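Halocarboxylic acid dehalogenase DehI (Pseudomonas putida, PDB 3BJX) probably hydrolyses the carbon–halogen bond of 2-haloalkanoic acids, releasing halide and leaving a hydroxy acid. Local coordinates at residues E116-V121 with A209-V214; L173-A178 with P201-Q206; R46-A51 with L122-Y127. All blocks are in the same frame, centred on the assembly; numbering follows the deposited sequence.

From the N terminus, contact 3 comes first: the loop R46-A51, between helices 32-45 and 52-57, returns after 70 intervening residues to L122-Y127 on helix 112-143. Just before L122, the preceding part of that helix, E116-V121, opens contact 1, which closes after 87 intervening residues at A209-V214; contacts 1 and 3 therefore cross. Within the loop of contact 1, the shorter contact 2 joins L173-A178 to P201-Q206. L173 packs on V121 and A124, and its N lies within bonding distance of P48 O, so contact 2 touches both others. Together they tie helix 112-143, helices 203-208 and 212-223 and two loops; contacts 2 and 3 meet one sulfate.

Contact 1 of 3, residues E116-V121 with A209-V214; sequences EKVRRV and ANWPKV
W211, V118 and V214 bury most of the surface in this contact, where the start of helix 212-223 packs on helix 112-143. W211 takes the N-cap position of helix 212-223 and sends its indole across to the flank of the long helix. With CG anti to its own carbonyl carbon (chi1 -53°), the ring is directed at K117, V118 and V121. V118 CG2 lies over one face, 3.9 Å above the ring plane of W211 and offset toward the rim. The opposite face is covered from within its own segment by N210 CB, so the indole is sandwiched between two aliphatic carbons. V121 CG2 comes in at the edge, in the plane of the ring, 3.9 Å from W211 CZ3. The base of K117 completes the seat: its CB is 3.7 Å from W211 CZ2, while the rest of the chain, bent at chi2, leads the ammonium away.

In the first turn of helix 212-223, V214 meets V118 tip to tip, V118 CG2 standing 3.8 Å from V214 CG2. That same V118 methyl therefore serves both the indole and the second valine. No hydrogen bond crosses between the segments; the join is apolar. On another flank of the long helix, R119 NH1 forms a salt bridge with E116 OE1 at 3.2 Å, from above the carboxylate plane, and R119 NH2 also pairs with D299.

Helix 203-208 runs into this corner as well, putting L208 on V118 and A207 on V121, while F110 touches V214. Away from helix 112-143, P212 rests on E184 and L188 of helix 183-195, so W211 and its neighbours sit at the junction of four helices.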
loop_
_atom_site.group_PDB
_atom_site.type_symbol
_atom_site.label_atom_id
_atom_site.label_comp_id
_atom_site.label_asym_id
_atom_site.label_seq_id
_atom_site.Cartn_x
_atom_site.Cartn_y
_atom_site.Cartn_z
ATOM N N GLU A 116 -23.058 21.713 -13.930
ATOM C CA GLU A 116 -24.013 20.814 -13.259
ATOM C C GLU A 116 -23.751 19.334 -13.566
ATOM O O GLU A 116 -23.904 18.448 -12.699
ATOM C CB GLU A 116 -25.479 21.210 -13.555
ATOM C CG GLU A 116 -26.594 20.390 -12.819
ATOM C CD GLU A 116 -26.466 20.335 -11.282
ATOM O OE1 GLU A 116 -26.411 21.393 -10.610
ATOM O OE2 GLU A 116 -26.435 19.213 -10.725
ATOM N N LYS A 117 -23.307 19.075 -14.790
ATOM C CA LYS A 117 -22.929 17.738 -15.192
ATOM C C LYS A 117 -21.680 17.267 -14.466
ATOM O O LYS A 117 -21.618 16.118 -14.059
ATOM C CB LYS A 117 -22.761 17.664 -16.705
ATOM C CG LYS A 117 -24.027 17.987 -17.483
ATOM C CD LYS A 117 -25.203 17.340 -16.818
ATOM C CE LYS A 117 -26.432 17.455 -17.658
ATOM N NZ LYS A 117 -27.446 16.508 -17.116
ATOM N N VAL A 118 -20.698 18.162 -14.297
ATOM C CA VAL A 118 -19.464 17.886 -13.529
ATOM C C VAL A 118 -19.858 17.602 -12.067
ATOM O O VAL A 118 -19.572 16.533 -11.539
ATOM C CB VAL A 118 -18.442 19.078 -13.655
ATOM C CG1 VAL A 118 -17.279 18.969 -12.658
ATOM C CG2 VAL A 118 -17.932 19.234 -15.124
ATOM N N ARG A 119 -20.553 18.550 -11.447
ATOM C CA ARG A 119 -21.159 18.416 -10.110
ATOM C C ARG A 119 -21.904 17.087 -9.837
ATOM O O ARG A 119 -21.765 16.519 -8.751
ATOM C CB ARG A 119 -22.095 19.628 -9.855
ATOM C CG ARG A 119 -22.860 19.583 -8.553
ATOM C CD ARG A 119 -23.737 20.788 -8.352
ATOM N NE ARG A 119 -22.978 22.022 -8.131
ATOM C CZ ARG A 119 -22.947 23.042 -8.987
ATOM N NH1 ARG A 119 -23.627 22.982 -10.122
ATOM N NH2 ARG A 119 -22.236 24.127 -8.716
ATOM N N ARG A 120 -22.704 16.617 -10.799
ATOM C CA ARG A 120 -23.484 15.379 -10.641
ATOM C C ARG A 120 -22.555 14.196 -10.428
ATOM O O ARG A 120 -22.815 13.331 -9.581
ATOM C CB ARG A 120 -24.397 15.123 -11.854
ATOM C CG ARG A 120 -25.580 16.105 -11.984
ATOM C CD ARG A 120 -26.554 15.787 -13.146
ATOM N NE ARG A 120 -27.585 14.797 -12.784
ATOM C CZ ARG A 120 -27.697 13.584 -13.332
ATOM N NH1 ARG A 120 -26.834 13.185 -14.271
ATOM N NH2 ARG A 120 -28.667 12.754 -12.943
ATOM N N VAL A 121 -21.487 14.180 -11.221
ATOM C CA VAL A 121 -20.402 13.201 -11.172
ATOM C C VAL A 121 -19.627 13.322 -9.863
ATOM O O VAL A 121 -19.425 12.335 -9.148
ATOM C CB VAL A 121 -19.422 13.411 -12.393
ATOM C CG1 VAL A 121 -18.094 12.624 -12.220
ATOM C CG2 VAL A 121 -20.129 13.085 -13.717
ATOM N N ALA A 209 -12.724 12.811 -17.157
ATOM C CA ALA A 209 -12.095 12.743 -18.489
ATOM C C ALA A 209 -13.112 12.828 -19.644
ATOM O O ALA A 209 -12.723 12.983 -20.791
ATOM C CB ALA A 209 -11.223 11.500 -18.622
ATOM N N ASN A 210 -14.403 12.707 -19.337
ATOM C CA ASN A 210 -15.464 13.032 -20.279
ATOM C C ASN A 210 -15.360 14.490 -20.697
ATOM O O ASN A 210 -15.686 14.852 -21.819
ATOM C CB ASN A 210 -16.843 12.759 -19.655
ATOM C CG ASN A 210 -17.225 11.294 -19.717
ATOM O OD1 ASN A 210 -17.198 10.693 -20.786
ATOM N ND2 ASN A 210 -17.567 10.711 -18.575
ATOM N N TRP A 211 -14.907 15.332 -19.780
ATOM C CA TRP A 211 -14.625 16.725 -20.105
ATOM C C TRP A 211 -13.142 16.905 -19.852
ATOM O O TRP A 211 -12.750 17.364 -18.769
ATOM C CB TRP A 211 -15.483 17.663 -19.255
ATOM C CG TRP A 211 -16.919 17.334 -19.349
ATOM C CD1 TRP A 211 -17.759 17.678 -20.350
ATOM C CD2 TRP A 211 -17.687 16.544 -18.423
ATOM N NE1 TRP A 211 -19.017 17.177 -20.106
ATOM C CE2 TRP A 211 -18.998 16.473 -18.929
ATOM C CE3 TRP A 211 -17.392 15.902 -17.208
ATOM C CZ2 TRP A 211 -20.024 15.786 -18.272
ATOM C CZ3 TRP A 211 -18.414 15.225 -16.553
ATOM C CH2 TRP A 211 -19.713 15.159 -17.101
ATOM N N PRO A 212 -12.306 16.518 -20.839
ATOM C CA PRO A 212 -10.850 16.547 -20.692
ATOM C C PRO A 212 -10.285 17.832 -20.111
ATOM O O PRO A 212 -9.328 17.759 -19.379
ATOM C CB PRO A 212 -10.343 16.326 -22.128
ATOM C CG PRO A 212 -11.383 15.480 -22.733
ATOM C CD PRO A 212 -12.686 16.032 -22.187
ATOM N N LYS A 213 -10.870 18.979 -20.415
ATOM C CA LYS A 213 -10.358 20.264 -19.924
ATOM C C LYS A 213 -10.711 20.495 -18.452
ATOM O O LYS A 213 -9.964 21.174 -17.742
ATOM C CB LYS A 213 -10.867 21.425 -20.808
ATOM C CG LYS A 213 -10.229 22.801 -20.489
ATOM C CD LYS A 213 -11.042 23.948 -21.094
ATOM C CE LYS A 213 -10.168 25.211 -21.307
ATOM N NZ LYS A 213 -10.771 26.225 -22.262
ATOM N N VAL A 214 -11.839 19.946 -17.998
ATOM C CA VAL A 214 -12.213 19.951 -16.582
ATOM C C VAL A 214 -11.172 19.148 -15.779
ATOM O O VAL A 214 -10.685 19.599 -14.720
ATOM C CB VAL A 214 -13.645 19.341 -16.355
ATOM C CG1 VAL A 214 -13.881 19.001 -14.886
ATOM C CG2 VAL A 214 -14.730 20.282 -16.855
#

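Contact 2 of 3, residues L173-A178 with P201-Q206; sequences LPLVDA and PASDFQ. With SO4 (sulfate ion), chain E.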
loop_
_atom_site.group_PDB
_atom_site.type_symbol
_atom_site.label_atom_id
_atom_site.label_comp_id
_atom_site.label_asym_id
_atom_site.label_seq_id
_atom_site.Cartn_x
_atom_site.Cartn_y
_atom_site.Cartn_z
ATOM N N LEU A 173 -22.787 5.482 -14.348
ATOM C CA LEU A 173 -21.955 6.609 -14.777
ATOM C C LEU A 173 -20.935 6.188 -15.852
ATOM O O LEU A 173 -20.235 5.197 -15.660
ATOM C CB LEU A 173 -21.215 7.130 -13.543
ATOM C CG LEU A 173 -21.090 8.623 -13.266
ATOM C CD1 LEU A 173 -21.198 8.858 -11.800
ATOM C CD2 LEU A 173 -19.767 9.139 -13.821
ATOM N N PRO A 174 -20.860 6.914 -16.995
ATOM C CA PRO A 174 -19.885 6.589 -18.056
ATOM C C PRO A 174 -18.422 6.955 -17.745
ATOM O O PRO A 174 -18.080 8.123 -17.577
ATOM C CB PRO A 174 -20.367 7.419 -19.257
ATOM C CG PRO A 174 -21.135 8.521 -18.686
ATOM C CD PRO A 174 -21.720 8.055 -17.378
ATOM N N LEU A 175 -17.556 5.954 -17.745
ATOM C CA LEU A 175 -16.151 6.175 -17.502
ATOM C C LEU A 175 -15.389 6.029 -18.800
ATOM O O LEU A 175 -15.658 5.103 -19.573
ATOM C CB LEU A 175 -15.645 5.155 -16.478
ATOM C CG LEU A 175 -16.461 4.925 -15.218
ATOM C CD1 LEU A 175 -15.756 3.909 -14.390
ATOM C CD2 LEU A 175 -16.647 6.196 -14.387
ATOM N N VAL A 176 -14.431 6.927 -19.030
ATOM C CA VAL A 176 -13.538 6.844 -20.179
ATOM C C VAL A 176 -12.653 5.602 -20.071
ATOM O O VAL A 176 -11.984 5.394 -19.052
ATOM C CB VAL A 176 -12.651 8.116 -20.306
ATOM C CG1 VAL A 176 -11.567 7.944 -21.384
ATOM C CG2 VAL A 176 -13.519 9.342 -20.611
ATOM N N ASP A 177 -12.677 4.769 -21.120
ATOM C CA ASP A 177 -11.726 3.673 -21.251
ATOM C C ASP A 177 -10.351 4.226 -21.673
ATOM O O ASP A 177 -10.223 4.834 -22.726
ATOM C CB ASP A 177 -12.241 2.636 -22.243
ATOM C CG ASP A 177 -11.378 1.387 -22.297
ATOM O OD1 ASP A 177 -10.223 1.381 -21.843
ATOM O OD2 ASP A 177 -11.859 0.389 -22.833
ATOM N N ALA A 178 -9.332 4.029 -20.837
ATOM C CA ALA A 178 -7.997 4.553 -21.148
ATOM C C ALA A 178 -7.416 3.892 -22.416
ATOM O O ALA A 178 -6.606 4.501 -23.103
ATOM C CB ALA A 178 -7.057 4.391 -19.951
ATOM N N PRO A 201 -5.270 5.589 -12.640
ATOM C CA PRO A 201 -6.302 6.589 -12.438
ATOM C C PRO A 201 -7.597 6.022 -11.798
ATOM O O PRO A 201 -8.080 4.972 -12.198
ATOM C CB PRO A 201 -6.563 7.085 -13.853
ATOM C CG PRO A 201 -6.241 5.942 -14.710
ATOM C CD PRO A 201 -5.181 5.153 -14.042
ATOM N N ALA A 202 -8.151 6.737 -10.819
ATOM C CA ALA A 202 -9.393 6.325 -10.143
ATOM C C ALA A 202 -10.547 6.480 -11.105
ATOM O O ALA A 202 -10.463 7.309 -12.027
ATOM C CB ALA A 202 -9.632 7.199 -8.940
ATOM N N SER A 203 -11.623 5.715 -10.885
ATOM C CA SER A 203 -12.842 5.845 -11.698
ATOM C C SER A 203 -13.267 7.293 -11.768
ATOM O O SER A 203 -13.852 7.730 -12.769
ATOM C CB SER A 203 -14.009 5.034 -11.123
ATOM O OG SER A 203 -13.684 3.667 -11.000
ATOM N N ASP A 204 -12.951 8.030 -10.698
ATOM C CA ASP A 204 -13.308 9.450 -10.553
ATOM C C ASP A 204 -12.760 10.259 -11.687
ATOM O O ASP A 204 -13.447 11.137 -12.218
ATOM C CB ASP A 204 -12.717 10.029 -9.261
ATOM C CG ASP A 204 -13.217 9.339 -8.031
ATOM O OD1 ASP A 204 -12.968 8.109 -7.872
ATOM O OD2 ASP A 204 -13.837 10.037 -7.212
ATOM N N PHE A 205 -11.494 9.975 -12.005
ATOM C CA PHE A 205 -10.741 10.639 -13.071
ATOM C C PHE A 205 -11.144 10.136 -14.460
ATOM O O PHE A 205 -11.196 10.915 -15.403
ATOM C CB PHE A 205 -9.232 10.538 -12.813
ATOM C CG PHE A 205 -8.806 11.173 -11.510
ATOM C CD1 PHE A 205 -9.319 12.426 -11.120
ATOM C CD2 PHE A 205 -7.904 10.532 -10.663
ATOM C CE1 PHE A 205 -8.949 13.004 -9.913
ATOM C CE2 PHE A 205 -7.535 11.106 -9.451
ATOM C CZ PHE A 205 -8.046 12.345 -9.077
ATOM N N GLN A 206 -11.457 8.848 -14.585
ATOM C CA GLN A 206 -12.106 8.336 -15.814
ATOM C C GLN A 206 -13.409 9.065 -16.189
ATOM O O GLN A 206 -13.746 9.233 -17.367
ATOM C CB GLN A 206 -12.382 6.841 -15.680
ATOM C CG GLN A 206 -11.119 5.995 -15.642
ATOM C CD GLN A 206 -11.431 4.514 -15.491
ATOM O OE1 GLN A 206 -11.254 3.934 -14.417
ATOM N NE2 GLN A 206 -11.915 3.903 -16.559
HETATM S S SO4 E . -12.737 4.204 -7.558
HETATM O O1 SO4 E . -13.647 5.338 -7.309
HETATM O O2 SO4 E . -12.641 3.373 -6.357
HETATM O O3 SO4 E . -13.274 3.408 -8.652
HETATM O O4 SO4 E . -11.391 4.650 -7.918
#
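A two-bond bridge between V176 and Q206 ties an irregular, extended loop segment to the first turn of helix 203-208, beside a bound sulfate. In one direction V176 N donates to Q206 O at 2.9 Å, nearly straight at 167°, but from well above the carbonyl plane. In the other, Q206 NE2 reaches V176 O at 2.9 Å, with that oxygen in the plane of the donor amide. Q206 thus grips both backbone polar groups of V176, and its chain, extended beyond CG, reaches across to V176 O. The NE2 bond, with a weak bond from R55 to OE1, helps set the turn of the amide.

L175 fills the space next to this bridge. Its CB packs on Q206 CB at 3.8 Å, and both branches lie against S203: L175 CD2 approaches S203 O at 3.6 Å, whereas CD1 lies against S203 CB.

A202 occupies the N-cap position, and its O accepts from F205 N and Q206 N. At this end S203 N donates to sulfate O4 at 3.2 Å, a common way for a helix start to hold an anion; the ion probably came from the crystallisation liquor.

Around the bridge, helix 183-195 backs it through V185 on V176 and L189 on P201. Helix 267-299 packs on A202 and D204 through I287, and helix 112-143 supplies F125 to S203 and D204.

Contact 3 of 3, residues R46-A51 with L122-Y127; sequences RVPWVA and LYAFNY. With SO4 (sulfate ion), chain E.
In the all-helical DehI fold, the loop linking helices 32-45 and 52-57 forms a wall of the sulfate pocket, with W49 lying on F125 of helix 112-143. F125 CE1 sits over the centre of the indole, 3.4 Å above its plane, although the two rings are oblique, at 48°. W49 has CG between its backbone N and carbonyl carbon (chi1 88°), which turns the ring inward; W49 CZ3 then comes 3.3 Å from A124 O. At the other end of the ring, W49 NE1 donates to sulfate O3 at 3.0 Å and weakly to O1, the ion being held also by F52 N. With an alanine in place of W49 the indole N-H is lost, and the sulfate would probably miss one donor while F125 CE1 would be left without the indole face it packs against. P48 CG continues the packing on A124 CB at 3.9 Å.

Farther along the long helix, Y127 lies across R46, the guanidinium and ring planes 80° apart. Its hydroxyl, which also bonds E81 and K131, accepts from R46 NH1 at 2.7 Å, the oxygen lying in the guanidinium plane.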
loop_
_atom_site.group_PDB
_atom_site.type_symbol
_atom_site.label_atom_id
_atom_site.label_comp_id
_atom_site.label_asym_id
_atom_site.label_seq_id
_atom_site.Cartn_x
_atom_site.Cartn_y
_atom_site.Cartn_z
ATOM N N ARG A 46 -25.817 1.826 -3.473
ATOM C CA ARG A 46 -26.501 3.004 -4.084
ATOM C C ARG A 46 -25.476 3.893 -4.789
ATOM O O ARG A 46 -25.356 5.092 -4.509
ATOM C CB ARG A 46 -27.331 3.848 -3.075
ATOM C CG ARG A 46 -28.103 3.069 -1.991
ATOM C CD ARG A 46 -28.466 3.967 -0.801
ATOM N NE ARG A 46 -29.538 4.877 -1.172
ATOM C CZ ARG A 46 -29.473 6.214 -1.166
ATOM N NH1 ARG A 46 -28.377 6.865 -0.761
ATOM N NH2 ARG A 46 -30.540 6.912 -1.554
ATOM N N VAL A 47 -24.733 3.271 -5.703
ATOM C CA VAL A 47 -23.675 3.927 -6.464
ATOM C C VAL A 47 -23.760 3.500 -7.931
ATOM O O VAL A 47 -24.173 2.373 -8.232
ATOM C CB VAL A 47 -22.251 3.595 -5.892
ATOM C CG1 VAL A 47 -22.037 4.233 -4.512
ATOM C CG2 VAL A 47 -21.997 2.096 -5.842
ATOM N N PRO A 48 -23.375 4.391 -8.855
ATOM C CA PRO A 48 -23.449 4.104 -10.274
ATOM C C PRO A 48 -22.135 3.580 -10.902
ATOM O O PRO A 48 -21.961 3.639 -12.129
ATOM C CB PRO A 48 -23.833 5.473 -10.868
ATOM C CG PRO A 48 -23.413 6.495 -9.852
ATOM C CD PRO A 48 -22.919 5.773 -8.625
ATOM N N TRP A 49 -21.214 3.096 -10.083
ATOM C CA TRP A 49 -19.994 2.482 -10.590
ATOM C C TRP A 49 -19.533 1.371 -9.647
ATOM O O TRP A 49 -19.899 1.344 -8.464
ATOM C CB TRP A 49 -18.881 3.531 -10.831
ATOM C CG TRP A 49 -17.989 3.842 -9.654
ATOM C CD1 TRP A 49 -16.677 3.468 -9.490
ATOM C CD2 TRP A 49 -18.330 4.597 -8.476
ATOM N NE1 TRP A 49 -16.186 3.937 -8.290
ATOM C CE2 TRP A 49 -17.179 4.632 -7.647
ATOM C CE3 TRP A 49 -19.494 5.249 -8.039
ATOM C CZ2 TRP A 49 -17.160 5.303 -6.401
ATOM C CZ3 TRP A 49 -19.470 5.912 -6.782
ATOM C CH2 TRP A 49 -18.313 5.920 -5.987
ATOM N N VAL A 50 -18.749 0.450 -10.192
ATOM C CA VAL A 50 -18.009 -0.531 -9.409
ATOM C C VAL A 50 -16.593 0.006 -9.238
ATOM O O VAL A 50 -15.943 0.357 -10.233
ATOM C CB VAL A 50 -18.016 -1.944 -10.086
ATOM C CG1 VAL A 50 -17.022 -2.859 -9.430
ATOM C CG2 VAL A 50 -19.417 -2.567 -9.994
ATOM N N ALA A 51 -16.146 0.108 -7.978
ATOM C CA ALA A 51 -14.866 0.707 -7.643
ATOM C C ALA A 51 -13.758 0.034 -8.427
ATOM O O ALA A 51 -13.784 -1.193 -8.597
ATOM C CB ALA A 51 -14.588 0.599 -6.178
ATOM N N LEU A 122 -19.197 14.539 -9.537
ATOM C CA LEU A 122 -18.475 14.755 -8.291
ATOM C C LEU A 122 -19.285 14.216 -7.089
ATOM O O LEU A 122 -18.727 13.529 -6.220
ATOM C CB LEU A 122 -18.080 16.231 -8.124
ATOM C CG LEU A 122 -17.039 16.876 -9.060
ATOM C CD1 LEU A 122 -17.027 18.402 -8.877
ATOM C CD2 LEU A 122 -15.648 16.311 -8.839
ATOM N N TYR A 123 -20.595 14.472 -7.078
ATOM C CA TYR A 123 -21.487 14.057 -5.964
ATOM C C TYR A 123 -21.697 12.555 -5.841
ATOM O O TYR A 123 -21.775 12.024 -4.719
ATOM C CB TYR A 123 -22.849 14.751 -6.071
ATOM C CG TYR A 123 -22.859 16.191 -5.578
ATOM C CD1 TYR A 123 -21.680 16.970 -5.594
ATOM C CD2 TYR A 123 -24.022 16.778 -5.121
ATOM C CE1 TYR A 123 -21.667 18.273 -5.162
ATOM C CE2 TYR A 123 -24.016 18.091 -4.685
ATOM C CZ TYR A 123 -22.823 18.828 -4.713
ATOM O OH TYR A 123 -22.782 20.121 -4.287
ATOM N N ALA A 124 -21.824 11.868 -6.977
ATOM C CA ALA A 124 -21.980 10.420 -6.969
ATOM C C ALA A 124 -20.764 9.764 -6.340
ATOM O O ALA A 124 -20.884 8.724 -5.683
ATOM C CB ALA A 124 -22.193 9.876 -8.396
ATOM N N PHE A 125 -19.595 10.345 -6.586
ATOM C CA PHE A 125 -18.344 9.812 -6.094
ATOM C C PHE A 125 -18.124 10.162 -4.650
ATOM O O PHE A 125 -17.711 9.295 -3.893
ATOM C CB PHE A 125 -17.147 10.257 -6.943
ATOM C CG PHE A 125 -16.993 9.467 -8.196
ATOM C CD1 PHE A 125 -16.468 8.202 -8.156
ATOM C CD2 PHE A 125 -17.424 9.977 -9.415
ATOM C CE1 PHE A 125 -16.353 7.457 -9.312
ATOM C CE2 PHE A 125 -17.316 9.229 -10.561
ATOM C CZ PHE A 125 -16.794 7.970 -10.515
ATOM N N ASN A 126 -18.375 11.425 -4.281
ATOM C CA ASN A 126 -18.406 11.850 -2.872
ATOM C C ASN A 126 -19.235 10.939 -1.997
ATOM O O ASN A 126 -18.848 10.666 -0.871
ATOM C CB ASN A 126 -18.894 13.298 -2.729
ATOM C CG ASN A 126 -17.922 14.278 -3.312
ATOM O OD1 ASN A 126 -16.782 13.901 -3.595
ATOM N ND2 ASN A 126 -18.352 15.527 -3.525
ATOM N N TYR A 127 -20.367 10.474 -2.530
ATOM C CA TYR A 127 -21.245 9.549 -1.826
ATOM C C TYR A 127 -20.692 8.127 -1.696
ATOM O O TYR A 127 -20.758 7.538 -0.620
ATOM C CB TYR A 127 -22.646 9.505 -2.465
ATOM C CG TYR A 127 -23.565 8.562 -1.741
ATOM C CD1 TYR A 127 -24.124 8.928 -0.522
ATOM C CD2 TYR A 127 -23.842 7.297 -2.240
ATOM C CE1 TYR A 127 -24.952 8.074 0.177
ATOM C CE2 TYR A 127 -24.677 6.410 -1.536
ATOM C CZ TYR A 127 -25.232 6.818 -0.319
ATOM O OH TYR A 127 -26.067 5.991 0.424
HETATM S S SO4 E . -12.737 4.204 -7.558
HETATM O O1 SO4 E . -13.647 5.338 -7.309
HETATM O O2 SO4 E . -12.641 3.373 -6.357
HETATM O O3 SO4 E . -13.274 3.408 -8.652
HETATM O O4 SO4 E . -11.391 4.650 -7.918
#